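PDB 1FBN: fibrillarin-like rRNA/tRNA 2'-O-methyltransferase from Methanocaldococcus jannaschii, which probably transfers methyl groups from S-adenosyl-L-methionine to ribose 2'-hydroxyls of rRNA and tRNA at sites selected by a guide RNA. Local coordinates for residues Ala26-Val31 with Glu47-Trp52; Ala62-Leu67 with Glu214-Asp219; Asp75-Tyr80 with Lys143-Tyr148; Ala83-Thr88 with Met111-Asp116; Asp150-Asn155 with Ala177-Ser182. All blocks are in the same frame, centred on the assembly; numbering follows the deposited sequence.

Interaction 1: Ala26-Val31 with Glu47-Trp52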
# COMPACT_ATOMS: atom_id res chain seq x y z
N ALA A 26 11.60 -1.87 7.81
CA ALA A 26 11.30 -3.29 7.67
C ALA A 26 10.00 -3.66 8.37
O ALA A 26 9.41 -2.86 9.09
CB ALA A 26 12.46 -4.11 8.25
N THR A 27 9.54 -4.87 8.09
CA THR A 27 8.34 -5.40 8.73
C THR A 27 8.72 -6.74 9.37
O THR A 27 9.72 -7.36 8.99
CB THR A 27 7.16 -5.59 7.74
OG1 THR A 27 7.58 -6.39 6.63
CG2 THR A 27 6.64 -4.25 7.24
N LYS A 28 7.98 -7.12 10.40
CA LYS A 28 8.22 -8.38 11.10
C LYS A 28 7.48 -9.48 10.32
O LYS A 28 6.25 -9.51 10.29
CB LYS A 28 7.69 -8.26 12.53
CG LYS A 28 8.09 -9.39 13.44
CD LYS A 28 7.60 -9.13 14.85
CE LYS A 28 8.29 -7.93 15.46
NZ LYS A 28 7.82 -7.68 16.85
N SER A 29 8.25 -10.34 9.67
CA SER A 29 7.70 -11.43 8.85
C SER A 29 6.72 -12.38 9.54
O SER A 29 6.97 -12.83 10.66
CB SER A 29 8.86 -12.24 8.24
OG SER A 29 8.38 -13.30 7.43
N ILE A 30 5.60 -12.66 8.87
CA ILE A 30 4.61 -13.59 9.41
C ILE A 30 4.80 -15.01 8.84
O ILE A 30 4.06 -15.93 9.18
CB ILE A 30 3.14 -13.12 9.19
CG1 ILE A 30 2.84 -12.95 7.71
CG2 ILE A 30 2.87 -11.86 9.99
CD1 ILE A 30 1.37 -12.72 7.41
N VAL A 31 5.76 -15.17 7.94
CA VAL A 31 6.10 -16.47 7.34
C VAL A 31 7.63 -16.55 7.35
O VAL A 31 8.29 -16.23 6.36
CB VAL A 31 5.59 -16.63 5.89
CG1 VAL A 31 5.98 -18.00 5.35
CG2 VAL A 31 4.08 -16.46 5.84
N GLU A 47 12.52 -14.07 15.42
CA GLU A 47 11.90 -13.01 14.62
C GLU A 47 12.74 -12.70 13.38
O GLU A 47 13.97 -12.69 13.44
CB GLU A 47 11.76 -11.74 15.45
CG GLU A 47 10.93 -11.88 16.72
CD GLU A 47 9.44 -11.69 16.48
OE1 GLU A 47 8.87 -12.34 15.58
OE2 GLU A 47 8.83 -10.87 17.22
N GLU A 48 12.07 -12.44 12.27
CA GLU A 48 12.75 -12.10 11.03
C GLU A 48 12.23 -10.78 10.48
O GLU A 48 11.04 -10.65 10.18
CB GLU A 48 12.57 -13.21 9.98
CG GLU A 48 13.40 -14.46 10.27
CD GLU A 48 13.31 -15.52 9.17
OE1 GLU A 48 12.81 -15.22 8.07
OE2 GLU A 48 13.77 -16.66 9.42
N TYR A 49 13.10 -9.77 10.43
CA TYR A 49 12.71 -8.47 9.92
C TYR A 49 13.08 -8.38 8.44
O TYR A 49 14.24 -8.53 8.07
CB TYR A 49 13.40 -7.35 10.71
CG TYR A 49 12.97 -7.29 12.15
CD1 TYR A 49 13.64 -8.02 13.14
CD2 TYR A 49 11.89 -6.49 12.54
CE1 TYR A 49 13.24 -7.97 14.47
CE2 TYR A 49 11.49 -6.43 13.88
CZ TYR A 49 12.16 -7.17 14.83
OH TYR A 49 11.78 -7.11 16.15
N ARG A 50 12.06 -8.20 7.60
CA ARG A 50 12.26 -8.12 6.16
C ARG A 50 12.49 -6.69 5.72
O ARG A 50 11.61 -5.84 5.87
CB ARG A 50 11.06 -8.69 5.41
CG ARG A 50 10.76 -10.14 5.69
CD ARG A 50 9.91 -10.73 4.58
NE ARG A 50 8.61 -10.09 4.52
CZ ARG A 50 8.02 -9.64 3.41
NH1 ARG A 50 8.61 -9.75 2.22
NH2 ARG A 50 6.83 -9.08 3.49
N ILE A 51 13.67 -6.42 5.16
CA ILE A 51 14.00 -5.08 4.68
C ILE A 51 13.04 -4.73 3.55
O ILE A 51 12.97 -5.42 2.53
CB ILE A 51 15.47 -5.01 4.19
CG1 ILE A 51 16.43 -5.27 5.36
CG2 ILE A 51 15.76 -3.66 3.54
CD1 ILE A 51 16.25 -4.34 6.55
N TRP A 52 12.27 -3.67 3.77
CA TRP A 52 11.25 -3.17 2.84
C TRP A 52 11.86 -2.20 1.83
O TRP A 52 11.98 -1.00 2.09
CB TRP A 52 10.17 -2.49 3.67
CG TRP A 52 8.83 -2.31 3.02
CD1 TRP A 52 8.48 -2.59 1.73
CD2 TRP A 52 7.65 -1.80 3.65
NE1 TRP A 52 7.16 -2.26 1.51
CE2 TRP A 52 6.63 -1.78 2.68
CE3 TRP A 52 7.36 -1.34 4.95
CZ2 TRP A 52 5.34 -1.32 2.96
CZ3 TRP A 52 6.08 -0.89 5.23
CH2 TRP A 52 5.08 -0.88 4.24
O HOH W 1 10.98 -13.97 6.30
O HOH W 2 9.19 -12.73 12.55
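Thr27 and Arg50 form the hydrogen-bonded pair of two antiparallel strands: Arg50 N reaches Thr27 O at 2.8 Å, and Thr27 N bonds to Arg50 O at 3.2 Å. Further on, Ser29 N bonds to Glu48 O (2.9 Å). Both strands belong to the five-stranded antiparallel sheet near the N terminus. The face bearing Thr27 and Arg50 is tightly packed against helix 87-95. Here the Thr27 and Trp52 side chains cross at a slant, Thr27 CG2 3.8 Å from Trp52 CE3, while Ser29 CB lies against Arg50 CG. Asp94 of that helix takes both Thr27 OG1 and Arg50 NH2, and Glu39 pairs with Arg50 NH1. On the other face Ala26 CB stands 3.1 Å from Arg50 O, but the outer end, at Lys28, Tyr49 and Glu47, is looser. Lys28 CG stands anti to the backbone N (chi1 -170°), and the lysine runs beside Tyr49. Lys28 also makes a salt bridge to Glu47, whose hydrogen bond is weak (Lys28 NZ to Glu47 OE2, 3.4 Å). A water links Ser29 O, Glu47 OE1 and Glu48 N. The chemistry differs: a buried guanidinium probably balanced by two carboxylates, against a partly exposed ion pair likely to contribute less.

Interaction 2: Ala62-Leu67 with Glu214-Asp219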
# COMPACT_ATOMS: atom_id res chain seq x y z
N ALA A 62 7.12 5.89 0.07
CA ALA A 62 6.36 6.96 0.70
C ALA A 62 6.81 7.15 2.14
O ALA A 62 6.98 8.29 2.59
CB ALA A 62 4.86 6.66 0.65
N ILE A 63 7.01 6.05 2.86
CA ILE A 63 7.46 6.11 4.25
C ILE A 63 8.88 6.69 4.31
O ILE A 63 9.15 7.60 5.10
CB ILE A 63 7.42 4.72 4.93
CG1 ILE A 63 5.97 4.24 5.04
CG2 ILE A 63 8.04 4.79 6.32
CD1 ILE A 63 5.82 2.82 5.55
N ILE A 64 9.77 6.20 3.44
CA ILE A 64 11.16 6.68 3.40
C ILE A 64 11.19 8.18 3.09
O ILE A 64 11.99 8.92 3.68
CB ILE A 64 12.00 5.90 2.34
CG1 ILE A 64 12.24 4.45 2.78
CG2 ILE A 64 13.35 6.58 2.09
CD1 ILE A 64 13.16 4.30 3.98
N LYS A 65 10.29 8.62 2.21
CA LYS A 65 10.22 10.02 1.82
C LYS A 65 9.42 10.94 2.75
O LYS A 65 9.11 12.08 2.38
CB LYS A 65 9.69 10.15 0.38
CG LYS A 65 10.66 9.64 -0.69
CD LYS A 65 12.01 10.36 -0.65
CE LYS A 65 11.87 11.88 -0.76
NZ LYS A 65 11.13 12.33 -1.98
N GLY A 66 9.03 10.43 3.92
CA GLY A 66 8.33 11.27 4.88
C GLY A 66 6.84 11.12 5.19
O GLY A 66 6.25 12.03 5.76
N LEU A 67 6.24 9.99 4.84
CA LEU A 67 4.82 9.77 5.13
C LEU A 67 4.63 9.88 6.64
O LEU A 67 5.38 9.27 7.41
CB LEU A 67 4.39 8.37 4.67
CG LEU A 67 2.93 7.99 4.87
CD1 LEU A 67 2.06 8.80 3.93
CD2 LEU A 67 2.72 6.52 4.62
N GLU A 214 9.53 10.81 -5.36
CA GLU A 214 10.47 11.25 -6.39
C GLU A 214 11.69 10.43 -6.80
O GLU A 214 11.84 10.13 -7.99
CB GLU A 214 10.88 12.71 -6.11
CG GLU A 214 12.10 13.22 -6.86
CD GLU A 214 13.28 13.48 -5.93
OE1 GLU A 214 13.09 14.19 -4.92
OE2 GLU A 214 14.39 12.97 -6.21
N PRO A 215 12.61 10.10 -5.87
CA PRO A 215 13.77 9.33 -6.33
C PRO A 215 13.37 7.95 -6.87
O PRO A 215 13.67 7.61 -8.01
CB PRO A 215 14.63 9.20 -5.06
CG PRO A 215 14.19 10.34 -4.21
CD PRO A 215 12.70 10.38 -4.42
N PHE A 216 12.61 7.22 -6.06
CA PHE A 216 12.17 5.87 -6.37
C PHE A 216 11.21 5.74 -7.55
O PHE A 216 11.24 4.73 -8.27
CB PHE A 216 11.59 5.24 -5.11
CG PHE A 216 12.43 5.49 -3.89
CD1 PHE A 216 13.59 4.74 -3.67
CD2 PHE A 216 12.12 6.52 -3.00
CE1 PHE A 216 14.42 5.02 -2.59
CE2 PHE A 216 12.94 6.81 -1.92
CZ PHE A 216 14.09 6.06 -1.71
N GLU A 217 10.37 6.75 -7.75
CA GLU A 217 9.40 6.78 -8.85
C GLU A 217 9.25 8.22 -9.32
O GLU A 217 8.95 9.11 -8.51
CB GLU A 217 8.04 6.25 -8.39
CG GLU A 217 7.99 4.78 -8.01
CD GLU A 217 8.25 3.85 -9.19
OE1 GLU A 217 7.98 4.23 -10.35
OE2 GLU A 217 8.73 2.72 -8.95
N LYS A 218 9.44 8.46 -10.61
CA LYS A 218 9.32 9.81 -11.15
C LYS A 218 7.89 10.22 -11.46
O LYS A 218 7.16 9.49 -12.13
CB LYS A 218 10.24 9.99 -12.35
CG LYS A 218 11.71 9.93 -11.94
CD LYS A 218 12.66 9.87 -13.12
CE LYS A 218 14.10 9.74 -12.64
NZ LYS A 218 15.07 9.68 -13.77
N ASP A 219 7.52 11.39 -10.96
CA ASP A 219 6.18 11.95 -11.13
C ASP A 219 5.08 11.06 -10.56
O ASP A 219 4.05 10.81 -11.20
CB ASP A 219 5.91 12.33 -12.59
CG ASP A 219 6.75 13.51 -13.05
OD1 ASP A 219 6.85 14.50 -12.29
OD2 ASP A 219 7.30 13.46 -14.17
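Lys65 CG lies beside the backbone N (chi1 -69°), and the chain beyond bends at each of its next three torsions to lie against Pro215 and Phe216. Opposite it, chi1 of -45° sets Phe216 CG anti to its own carbonyl carbon. Lys65 CG meets the ring at its edge, in plane, 3.8 Å from Phe216 CE2. Ile64 crosses the phenylalanine at about a right angle, its CG2 3.9 Å from Phe216 CZ. Lysine and proline meet tip to tip, Lys65 NZ standing 3.5 Å from Pro215 CD, while Pro215 CB stands over one face of the Phe216 ring, offset toward the rim. The contact joins helix 58-64 to the loop between strands 205-212 and 220-227. A Schellman motif with Gly66 as C-prime residue ends that helix, Leu67 N bonding to Ala62 O and Gly66 N to Ile63 O. The ammonium group hydrogen-bonds to Asp212 O, and its salt bridge is long, 4.0 Å from Lys65 NZ to Glu214 OE1. Methylene and ring packing therefore probably contributes more than charge pairing.

Interaction 3: Asp75-Tyr80 with Lys143-Tyr148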
# COMPACT_ATOMS: atom_id res chain seq x y z
N ASP A 75 -4.65 -4.82 13.33
CA ASP A 75 -5.97 -5.41 13.15
C ASP A 75 -6.79 -4.81 12.00
O ASP A 75 -8.00 -5.02 11.92
CB ASP A 75 -6.76 -5.32 14.46
CG ASP A 75 -7.04 -3.89 14.89
OD1 ASP A 75 -6.34 -2.96 14.41
OD2 ASP A 75 -7.96 -3.68 15.70
N SER A 76 -6.12 -4.06 11.13
CA SER A 76 -6.81 -3.42 10.01
C SER A 76 -7.24 -4.41 8.93
O SER A 76 -6.60 -5.43 8.69
CB SER A 76 -5.91 -2.36 9.35
OG SER A 76 -5.63 -1.28 10.22
N LYS A 77 -8.38 -4.11 8.30
CA LYS A 77 -8.87 -4.91 7.20
C LYS A 77 -8.68 -3.95 6.04
O LYS A 77 -9.15 -2.82 6.07
CB LYS A 77 -10.35 -5.27 7.41
CG LYS A 77 -10.56 -6.15 8.63
CD LYS A 77 -12.03 -6.35 8.98
CE LYS A 77 -12.71 -7.32 8.03
NZ LYS A 77 -14.11 -7.61 8.48
N ILE A 78 -7.85 -4.35 5.08
CA ILE A 78 -7.58 -3.49 3.95
C ILE A 78 -7.90 -4.08 2.59
O ILE A 78 -7.76 -5.29 2.36
CB ILE A 78 -6.12 -2.89 3.99
CG1 ILE A 78 -5.37 -3.18 2.69
CG2 ILE A 78 -5.33 -3.37 5.22
CD1 ILE A 78 -4.04 -2.49 2.59
N LEU A 79 -8.38 -3.21 1.70
CA LEU A 79 -8.70 -3.57 0.33
C LEU A 79 -7.53 -3.11 -0.54
O LEU A 79 -7.26 -1.91 -0.63
CB LEU A 79 -10.00 -2.88 -0.11
CG LEU A 79 -10.52 -3.21 -1.51
CD1 LEU A 79 -10.83 -4.71 -1.64
CD2 LEU A 79 -11.76 -2.38 -1.78
N TYR A 80 -6.82 -4.07 -1.11
CA TYR A 80 -5.66 -3.79 -1.95
C TYR A 80 -6.04 -3.85 -3.43
O TYR A 80 -6.47 -4.89 -3.93
CB TYR A 80 -4.54 -4.81 -1.64
CG TYR A 80 -3.19 -4.45 -2.22
CD1 TYR A 80 -2.94 -4.59 -3.59
CD2 TYR A 80 -2.17 -3.95 -1.41
CE1 TYR A 80 -1.70 -4.24 -4.14
CE2 TYR A 80 -0.92 -3.59 -1.95
CZ TYR A 80 -0.70 -3.74 -3.32
OH TYR A 80 0.51 -3.37 -3.86
N LYS A 143 -16.64 -4.57 5.23
CA LYS A 143 -16.25 -3.17 5.37
C LYS A 143 -14.78 -3.08 5.82
O LYS A 143 -14.36 -3.78 6.74
CB LYS A 143 -17.17 -2.44 6.34
CG LYS A 143 -18.51 -2.01 5.73
CD LYS A 143 -18.30 -1.06 4.55
CE LYS A 143 -19.54 -0.24 4.20
NZ LYS A 143 -20.67 -1.05 3.69
N VAL A 144 -14.01 -2.27 5.11
CA VAL A 144 -12.59 -2.12 5.40
C VAL A 144 -12.20 -0.81 6.09
O VAL A 144 -12.93 0.18 6.03
CB VAL A 144 -11.73 -2.29 4.11
CG1 VAL A 144 -12.01 -3.65 3.46
CG2 VAL A 144 -12.00 -1.17 3.13
N ASP A 145 -11.04 -0.84 6.73
CA ASP A 145 -10.50 0.33 7.43
C ASP A 145 -9.64 1.17 6.50
O ASP A 145 -9.57 2.38 6.62
CB ASP A 145 -9.63 -0.13 8.61
CG ASP A 145 -10.39 -1.00 9.58
OD1 ASP A 145 -11.21 -0.45 10.34
OD2 ASP A 145 -10.18 -2.23 9.58
N VAL A 146 -8.98 0.49 5.56
CA VAL A 146 -8.10 1.17 4.62
C VAL A 146 -8.18 0.57 3.22
O VAL A 146 -8.38 -0.63 3.05
CB VAL A 146 -6.61 1.05 5.08
CG1 VAL A 146 -5.68 1.78 4.11
CG2 VAL A 146 -6.43 1.61 6.49
N ILE A 147 -8.08 1.43 2.22
CA ILE A 147 -8.04 0.99 0.83
C ILE A 147 -6.69 1.50 0.32
O ILE A 147 -6.36 2.67 0.51
CB ILE A 147 -9.16 1.59 -0.04
CG1 ILE A 147 -10.52 1.03 0.36
CG2 ILE A 147 -8.90 1.26 -1.51
CD1 ILE A 147 -11.68 1.58 -0.46
N TYR A 148 -5.89 0.59 -0.22
CA TYR A 148 -4.60 0.95 -0.79
C TYR A 148 -4.73 0.71 -2.28
O TYR A 148 -5.04 -0.40 -2.71
CB TYR A 148 -3.47 0.07 -0.22
CG TYR A 148 -2.11 0.39 -0.81
CD1 TYR A 148 -1.29 1.37 -0.24
CD2 TYR A 148 -1.66 -0.26 -1.97
CE1 TYR A 148 -0.05 1.69 -0.80
CE2 TYR A 148 -0.42 0.06 -2.53
CZ TYR A 148 0.37 1.04 -1.94
OH TYR A 148 1.59 1.35 -2.49
O HOH W 3 -10.81 -3.61 12.07
O HOH W 4 -15.85 -5.10 9.04
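Lys143 meets Lys77 through its backbone, Lys143 O lying 4.1 Å from Lys77 CE, and a water joins that oxygen to Lys77 NZ. Val144 presses its branch point on the other strand, with Val144 CB 3.3 Å from Lys77 O and CG1 against the side chain of Leu79. At Asp145 the chain turns a corner and grips Lys77 at both ends of its backbone. Asp145 N bonds to Lys77 O at 2.8 Å, while Asp145 OD2 uses its anti lone pair to accept from Lys77 N at 2.9 Å. A water links the same carboxylate oxygen to Asp75 O, and Lys169 pairs with OD1. Val146 N adds a weak bond to Lys77 O. With Val146 the parallel register begins, and strands 77-81 and 144-149 become central neighbours of the seven-stranded mixed sheet, ordered 3-2-1-4-5-7-6, of the Rossmann-like methyltransferase fold. Val146 O takes Leu79 N at 2.9 Å. Ile147 lies alongside Leu79, pointing the same way, on the face covered by helix 156-167. Tyr148 N continues the ladder to Leu79 O, and Tyr148 CB rests 3.8 Å from Ile78 CD1. Both tyrosines hold CG anti to the backbone N (chi1 -168° in Tyr80, 179° in Tyr148) and run side by side. Their planes are near parallel, 28° apart, but the rings are slid past each other and barely overlap, with Tyr80 CE2 3.4 Å from Tyr148 CD2.

Interaction 4: Ala83-Thr88 with Met111-Asp116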
# COMPACT_ATOMS: atom_id res chain seq x y z
N ALA A 83 -2.11 -4.12 -9.71
CA ALA A 83 -1.23 -5.22 -10.11
C ALA A 83 -0.03 -5.35 -9.18
O ALA A 83 0.61 -4.36 -8.81
CB ALA A 83 -0.75 -5.01 -11.55
N SER A 84 0.28 -6.58 -8.81
CA SER A 84 1.41 -6.83 -7.92
C SER A 84 1.89 -8.27 -8.02
O SER A 84 1.10 -9.19 -8.26
CB SER A 84 1.02 -6.53 -6.47
OG SER A 84 2.10 -6.80 -5.58
N ALA A 85 3.20 -8.43 -7.84
CA ALA A 85 3.83 -9.74 -7.86
C ALA A 85 3.97 -10.23 -6.41
O ALA A 85 4.56 -11.28 -6.15
CB ALA A 85 5.20 -9.66 -8.53
N GLY A 86 3.43 -9.45 -5.47
CA GLY A 86 3.47 -9.82 -4.07
C GLY A 86 4.30 -8.96 -3.13
O GLY A 86 4.16 -9.08 -1.92
N THR A 87 5.12 -8.07 -3.69
CA THR A 87 6.00 -7.20 -2.89
C THR A 87 5.30 -6.41 -1.79
O THR A 87 5.45 -6.73 -0.61
CB THR A 87 6.80 -6.22 -3.78
OG1 THR A 87 7.56 -6.97 -4.74
CG2 THR A 87 7.76 -5.40 -2.94
N THR A 88 4.54 -5.38 -2.15
CA THR A 88 3.84 -4.57 -1.15
C THR A 88 2.83 -5.39 -0.34
O THR A 88 2.78 -5.28 0.88
CB THR A 88 3.19 -3.32 -1.77
OG1 THR A 88 4.20 -2.53 -2.41
CG2 THR A 88 2.52 -2.47 -0.69
N MSE A 111 -2.58 -12.97 -10.67
CA MSE A 111 -3.04 -13.62 -9.45
C MSE A 111 -2.20 -14.87 -9.19
O MSE A 111 -1.95 -15.24 -8.04
CB MSE A 111 -4.53 -14.01 -9.56
CG MSE A 111 -5.15 -14.46 -8.24
SE MSE A 111 -5.11 -13.15 -7.01
CE MSE A 111 -6.60 -12.36 -7.41
N ARG A 112 -1.75 -15.51 -10.26
CA ARG A 112 -0.93 -16.71 -10.15
C ARG A 112 0.40 -16.36 -9.47
O ARG A 112 0.85 -17.06 -8.56
CB ARG A 112 -0.67 -17.29 -11.54
CG ARG A 112 -0.17 -18.72 -11.55
CD ARG A 112 0.06 -19.18 -12.99
NE ARG A 112 -1.14 -19.07 -13.80
CZ ARG A 112 -1.16 -19.05 -15.13
NH1 ARG A 112 -0.02 -19.13 -15.82
NH2 ARG A 112 -2.31 -18.94 -15.78
N GLU A 113 1.00 -15.25 -9.89
CA GLU A 113 2.26 -14.79 -9.33
C GLU A 113 2.07 -14.32 -7.89
O GLU A 113 2.89 -14.62 -7.02
CB GLU A 113 2.85 -13.66 -10.18
CG GLU A 113 3.09 -14.05 -11.63
CD GLU A 113 3.83 -12.99 -12.42
OE1 GLU A 113 3.65 -11.78 -12.14
OE2 GLU A 113 4.59 -13.37 -13.34
N LEU A 114 0.98 -13.60 -7.65
CA LEU A 114 0.68 -13.10 -6.31
C LEU A 114 0.49 -14.27 -5.35
O LEU A 114 0.93 -14.23 -4.20
CB LEU A 114 -0.56 -12.21 -6.34
CG LEU A 114 -1.05 -11.62 -5.01
CD1 LEU A 114 0.06 -10.85 -4.31
CD2 LEU A 114 -2.24 -10.71 -5.27
N LEU A 115 -0.16 -15.33 -5.83
CA LEU A 115 -0.41 -16.53 -5.04
C LEU A 115 0.87 -17.28 -4.69
O LEU A 115 0.97 -17.89 -3.63
CB LEU A 115 -1.38 -17.46 -5.77
CG LEU A 115 -2.86 -17.36 -5.39
CD1 LEU A 115 -3.31 -15.92 -5.31
CD2 LEU A 115 -3.69 -18.14 -6.38
N ASP A 116 1.86 -17.24 -5.59
CA ASP A 116 3.14 -17.91 -5.35
C ASP A 116 4.02 -17.15 -4.36
O ASP A 116 4.70 -17.76 -3.52
CB ASP A 116 3.88 -18.12 -6.68
CG ASP A 116 3.12 -19.00 -7.66
OD1 ASP A 116 2.45 -19.96 -7.22
OD2 ASP A 116 3.19 -18.72 -8.88
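Leu114 packs on Gly86, and this apolar touch is the heart of the contact. With chi1 at 179°, Leu114 CG stands anti to the backbone N, and the branch beyond it brings CD1 to 3.6 Å from Gly86 CA and 3.8 Å from Gly86 N. The same side chain lies on Ala103 and Glu105 of strand 100-105, so it lies between that strand and the turn. Leu114 CB also approaches Ser84 O, at 3.9 Å. Ala85 adds a peripheral contact, with its CB 4.5 Å from Glu113 OE1.

None of the hydrogen bonds joins the two segments; those described here lie within one or the other. Ser84 OG accepts from Gly86 N at 3.0 Å, with an angle of 160° at the hydrogen, making an ST turn just before helix 87-95. Ser84 O, by contrast, is buried by the contact and has no polar partner in the model. Helix 108-117 keeps its regular bonding, as in Leu115 N to O of Met111 (selenomethionine in the model) at 2.8 Å.

Backbone conformation is the third element. Gly86, at the N-cap position, has a positive phi of 114°, at which a side chain would collide with the preceding carbonyl oxygen. A glycine-containing turn leading from the first strand of the Rossmann-like sheet into a helix is a hallmark of these methyltransferases, and Thr87 and Thr88 beyond it are predicted to bind S-adenosyl-L-methionine.

Interaction 5: Asp150-Asn155 with Ala177-Ser182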
# COMPACT_ATOMS: atom_id res chain seq x y z
N ASP A 150 -2.96 1.16 -6.24
CA ASP A 150 -1.79 1.34 -7.09
C ASP A 150 -2.15 0.88 -8.51
O ASP A 150 -1.72 -0.19 -8.95
CB ASP A 150 -0.60 0.53 -6.53
CG ASP A 150 0.68 0.70 -7.34
OD1 ASP A 150 0.81 1.66 -8.13
OD2 ASP A 150 1.60 -0.14 -7.19
N VAL A 151 -2.98 1.66 -9.19
CA VAL A 151 -3.38 1.34 -10.55
C VAL A 151 -3.12 2.56 -11.43
O VAL A 151 -3.66 3.65 -11.19
CB VAL A 151 -4.87 0.83 -10.64
CG1 VAL A 151 -5.40 0.45 -9.28
CG2 VAL A 151 -5.79 1.81 -11.35
N ALA A 152 -2.22 2.39 -12.39
CA ALA A 152 -1.85 3.46 -13.31
C ALA A 152 -2.85 3.58 -14.46
O ALA A 152 -2.59 3.12 -15.58
CB ALA A 152 -0.44 3.24 -13.84
N GLN A 153 -3.98 4.20 -14.18
CA GLN A 153 -5.04 4.39 -15.16
C GLN A 153 -5.65 5.78 -15.01
O GLN A 153 -5.61 6.37 -13.93
CB GLN A 153 -6.13 3.34 -14.97
CG GLN A 153 -5.69 1.93 -15.28
CD GLN A 153 -6.78 0.91 -15.03
OE1 GLN A 153 -7.94 1.25 -14.82
NE2 GLN A 153 -6.41 -0.37 -15.05
N PRO A 154 -6.24 6.31 -16.10
CA PRO A 154 -6.86 7.64 -16.10
C PRO A 154 -8.02 7.75 -15.11
O PRO A 154 -8.31 8.84 -14.62
CB PRO A 154 -7.37 7.76 -17.54
CG PRO A 154 -6.43 6.92 -18.32
CD PRO A 154 -6.29 5.71 -17.44
N ASN A 155 -8.68 6.63 -14.83
CA ASN A 155 -9.82 6.60 -13.92
C ASN A 155 -9.49 6.09 -12.51
O ASN A 155 -10.40 5.75 -11.75
CB ASN A 155 -10.95 5.76 -14.53
CG ASN A 155 -10.57 4.29 -14.71
OD1 ASN A 155 -9.39 3.93 -14.72
ND2 ASN A 155 -11.58 3.43 -14.84
N ALA A 177 -1.44 5.73 -4.76
CA ALA A 177 -0.20 6.11 -5.42
C ALA A 177 -0.58 6.51 -6.85
O ALA A 177 -1.02 5.68 -7.63
CB ALA A 177 0.78 4.95 -5.44
N ILE A 178 -0.42 7.79 -7.17
CA ILE A 178 -0.78 8.30 -8.48
C ILE A 178 0.39 8.62 -9.40
O ILE A 178 1.28 9.40 -9.05
CB ILE A 178 -1.68 9.55 -8.36
CG1 ILE A 178 -2.94 9.21 -7.54
CG2 ILE A 178 -2.07 10.07 -9.74
CD1 ILE A 178 -3.94 10.35 -7.44
N LYS A 179 0.38 8.00 -10.58
CA LYS A 179 1.38 8.23 -11.61
C LYS A 179 0.75 9.28 -12.52
O LYS A 179 -0.19 8.98 -13.26
CB LYS A 179 1.64 6.94 -12.39
CG LYS A 179 2.60 7.12 -13.55
CD LYS A 179 2.78 5.82 -14.33
CE LYS A 179 3.69 6.03 -15.53
NZ LYS A 179 3.89 4.76 -16.27
N ALA A 180 1.25 10.51 -12.45
CA ALA A 180 0.72 11.62 -13.25
C ALA A 180 0.57 11.32 -14.74
O ALA A 180 -0.48 11.59 -15.33
CB ALA A 180 1.57 12.87 -13.05
N ARG A 181 1.61 10.74 -15.34
CA ARG A 181 1.60 10.43 -16.76
C ARG A 181 0.59 9.36 -17.20
O ARG A 181 0.32 9.22 -18.39
CB ARG A 181 3.01 10.05 -17.22
CG ARG A 181 4.03 11.18 -17.15
CD ARG A 181 4.00 12.08 -18.37
NE ARG A 181 2.84 12.96 -18.38
CZ ARG A 181 2.91 14.29 -18.33
NH1 ARG A 181 4.08 14.91 -18.28
NH2 ARG A 181 1.79 15.00 -18.32
N SER A 182 0.04 8.61 -16.24
CA SER A 182 -0.96 7.59 -16.58
C SER A 182 -2.34 8.24 -16.75
O SER A 182 -3.28 7.61 -17.24
CB SER A 182 -1.02 6.50 -15.51
OG SER A 182 -1.63 6.95 -14.31
O HOH W 5 -0.66 3.66 -9.17
O HOH W 6 -3.43 4.37 -8.13
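Ser182 loses the most surface here, settling against the loop at Ala152 and Pro154. Its CB lies 3.7 Å from Ala152 CB, and its hydroxyl oxygen OG stands 3.6 Å from Ala152 C. A chi1 of 72° places OG between the backbone N and the carbonyl carbon; there it donates to Lys179 O at 2.7 Å, in the carbonyl plane. Because Lys179 O also receives Ser182 N, two bonds hold the turn after strand 172-179. Pro154 touches the backbone of Ser182, with Pro154 CG 3.4 Å from Ser182 O.

Ala152 comes next in buried area. It is the centre of an inverse gamma turn, closed by a weak bond from Gln153 N to Val151 O, and its methyl group also meets the lysine chain, with Ala152 CB 4.2 Å from Lys179 CD. The contact lies at the carboxyl ends of strands 144-149 and 172-179, adjacent parallel strands joined by the beta-alpha-beta crossover through helix 156-167. Ligand sites of Rossmann-like folds lie at this C-terminal end of the sheet's parallel strands, and Asp150 to Gln153 are predicted to bind S-adenosyl-L-methionine.

Ala177 meets Asp150 in part through water. Its CB is 4.2 Å from Asp150 OD1, and one water probably bridges Asp150 OD1 and Ala177 O. Another takes Val151 N at 2.9 Å and lies within bonding distance of Ala177 O, while the carboxylate's other oxygen, OD2, forms a salt bridge with Lys58.

How the interactions relate
Interaction 1 comes first along the chain, joining strands 25-28 and 47-51 of the N-terminal sheet and closing before any other contact opens. Trp52 at its end packs on Ile63, linking it to interaction 2. That contact spans the longest loop, from helix 58-64 to the turn between the last two strands, and encloses the remaining three. Within it, interaction 3 pairs central strands of the large sheet and itself encloses interaction 4; Tyr80 touches Thr88 between them. Interaction 5 follows in series, adjoining interaction 3 in sequence and sharing the large sheet through neighbouring strands 144-149 and 172-179. A probable hydrogen bond from Ala180 N to Asp219 O ties it to interaction 2. None of the loops cross.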